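Local atomic coordinates of BMC domain protein (Clostridiales bacterium 1_7_47FAA, PDB entry 4OLO), a protein that forms part of the shell of a glycyl-radical propanediol bacterial microcompartment and probably binds an iron-sulfur cluster that may serve electron transport. Residues Ile5-Thr10 with Ser82-Met87. Numbering follows the deposited sequence.
Sequences IIKSPT and SVEAAM
I5 points its side chain from strand 2-7 at V83 and E84 on helix 80-95, joining the first strand of this BMC-domain alpha/beta fold to a helix that packs on its antiparallel sheet. The axes of strand 5-7 and helix 82-87 run antiparallel (174°) and come no closer than 10.3 Å, a gap that side chains rather than backbones must bridge. The I5 tip does most of this: CG1 stands anti to the backbone N (chi1 -170°) and chi2 is also extended, carrying CD1 out to the helix. There I5 CD1 lies 3.7 Å from V83 CG1, while the E84 chain passes it roughly at right angles, with E84 CG also 3.7 Å from I5 CD1. A compact, apolar valine suits the buried side of the helix, where V83 also touches V58 of strand 58-63; glutamate suits the margin, since its CG rests against the isoleucine methyl while its carboxylate reaches on to the edge.

Two residues along the strand, K7 starts out past the helix rather than at it, and only the end of its chain comes close. I6, between I5 and K7, turns to the opposite face of the sheet and packs on L37 and T13, the alternation expected of a beta strand. Beyond its CG the K7 chain is extended, long enough to bring an ammonium group from an exposed strand end to the glutamate. The E84 chain is likewise extended, and a salt bridge lies beside the apolar contact, at its more exposed side: K7 NZ donates to E84 OE1 at 3.2 Å, approaching from the syn side but 26° out of the carboxylate plane.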
loop_
_atom_site.group_PDB
_atom_site.type_symbol
_atom_site.label_atom_id
_atom_site.label_comp_id
_atom_site.label_asym_id
_atom_site.label_seq_id
_atom_site.Cartn_x
_atom_site.Cartn_y
_atom_site.Cartn_z
ATOM N N ILE B 5 -11.353 15.369 -17.313
ATOM C CA ILE B 5 -12.704 15.241 -17.844
ATOM C C ILE B 5 -12.658 14.288 -19.063
ATOM O O ILE B 5 -11.733 14.369 -19.872
ATOM C CB ILE B 5 -13.336 16.641 -18.172
ATOM C CG1 ILE B 5 -14.831 16.497 -18.501
ATOM C CG2 ILE B 5 -12.564 17.374 -19.305
ATOM C CD1 ILE B 5 -15.622 17.764 -18.543
ATOM N N ILE B 6 -13.633 13.382 -19.172
ATOM C CA ILE B 6 -13.761 12.510 -20.342
ATOM C C ILE B 6 -15.073 12.921 -21.030
ATOM O O ILE B 6 -16.139 12.788 -20.443
ATOM C CB ILE B 6 -13.728 10.992 -20.014
ATOM C CG1 ILE B 6 -12.411 10.560 -19.374
ATOM C CG2 ILE B 6 -14.069 10.151 -21.250
ATOM C CD1 ILE B 6 -12.484 9.182 -18.650
ATOM N N LYS B 7 -14.980 13.426 -22.262
ATOM C CA LYS B 7 -16.126 13.843 -23.071
ATOM C C LYS B 7 -16.581 12.702 -23.960
ATOM O O LYS B 7 -15.754 12.033 -24.587
ATOM C CB LYS B 7 -15.792 15.105 -23.876
ATOM C CG LYS B 7 -15.655 16.326 -22.975
ATOM C CD LYS B 7 -15.085 17.530 -23.672
ATOM C CE LYS B 7 -14.945 18.660 -22.686
ATOM N NZ LYS B 7 -14.879 19.981 -23.358
ATOM N N SER B 8 -17.896 12.453 -23.974
ATOM C CA SER B 8 -18.570 11.371 -24.719
ATOM C C SER B 8 -17.934 10.018 -24.364
ATOM O O SER B 8 -17.331 9.378 -25.225
ATOM C CB SER B 8 -18.567 11.638 -26.225
ATOM O OG SER B 8 -19.154 12.899 -26.503
ATOM N N PRO B 9 -17.985 9.597 -23.080
ATOM C CA PRO B 9 -17.329 8.328 -22.715
ATOM C C PRO B 9 -17.982 7.119 -23.362
ATOM O O PRO B 9 -19.192 7.127 -23.582
ATOM C CB PRO B 9 -17.476 8.280 -21.192
ATOM C CG PRO B 9 -18.709 9.110 -20.917
ATOM C CD PRO B 9 -18.630 10.229 -21.903
ATOM N N THR B 10 -17.189 6.074 -23.649
ATOM C CA THR B 10 -17.729 4.840 -24.205
ATOM C C THR B 10 -18.365 4.053 -23.050
ATOM O O THR B 10 -18.097 4.349 -21.879
ATOM C CB THR B 10 -16.622 4.025 -24.893
ATOM O OG1 THR B 10 -15.747 3.476 -23.912
ATOM C CG2 THR B 10 -15.834 4.830 -25.902
ATOM N N SER B 82 -22.535 21.148 -17.038
ATOM C CA SER B 82 -22.764 20.858 -15.609
ATOM C C SER B 82 -21.542 20.246 -14.976
ATOM O O SER B 82 -21.185 20.626 -13.851
ATOM C CB SER B 82 -23.962 19.937 -15.430
ATOM O OG SER B 82 -25.160 20.546 -15.906
ATOM N N VAL B 83 -20.889 19.300 -15.689
ATOM C CA VAL B 83 -19.681 18.635 -15.212
ATOM C C VAL B 83 -18.531 19.676 -15.064
ATOM O O VAL B 83 -17.919 19.756 -14.000
ATOM C CB VAL B 83 -19.308 17.401 -16.086
ATOM C CG1 VAL B 83 -17.892 16.900 -15.763
ATOM C CG2 VAL B 83 -20.326 16.287 -15.897
ATOM N N GLU B 84 -18.313 20.520 -16.100
ATOM C CA GLU B 84 -17.291 21.559 -16.066
ATOM C C GLU B 84 -17.544 22.576 -14.950
ATOM O O GLU B 84 -16.608 22.932 -14.233
ATOM C CB GLU B 84 -17.165 22.251 -17.414
ATOM C CG GLU B 84 -16.498 21.378 -18.455
ATOM C CD GLU B 84 -16.314 21.954 -19.844
ATOM O OE1 GLU B 84 -15.481 21.389 -20.588
ATOM O OE2 GLU B 84 -16.977 22.959 -20.190
ATOM N N ALA B 85 -18.804 22.974 -14.748
ATOM C CA ALA B 85 -19.189 23.922 -13.691
ATOM C C ALA B 85 -18.920 23.331 -12.302
ATOM O O ALA B 85 -18.426 24.065 -11.434
ATOM C CB ALA B 85 -20.650 24.311 -13.827
ATOM N N ALA B 86 -19.238 22.008 -12.097
ATOM C CA ALA B 86 -19.022 21.324 -10.830
ATOM C C ALA B 86 -17.507 21.202 -10.558
ATOM O O ALA B 86 -17.080 21.463 -9.433
ATOM C CB ALA B 86 -19.704 19.962 -10.823
ATOM N N MET B 87 -16.694 20.853 -11.591
ATOM C CA MET B 87 -15.224 20.736 -11.508
ATOM C C MET B 87 -14.623 22.085 -11.085
ATOM O O MET B 87 -13.777 22.112 -10.183
ATOM C CB MET B 87 -14.609 20.331 -12.857
ATOM C CG MET B 87 -15.060 18.994 -13.406
ATOM S SD MET B 87 -14.487 17.605 -12.449
ATOM C CE MET B 87 -12.739 17.442 -13.123
#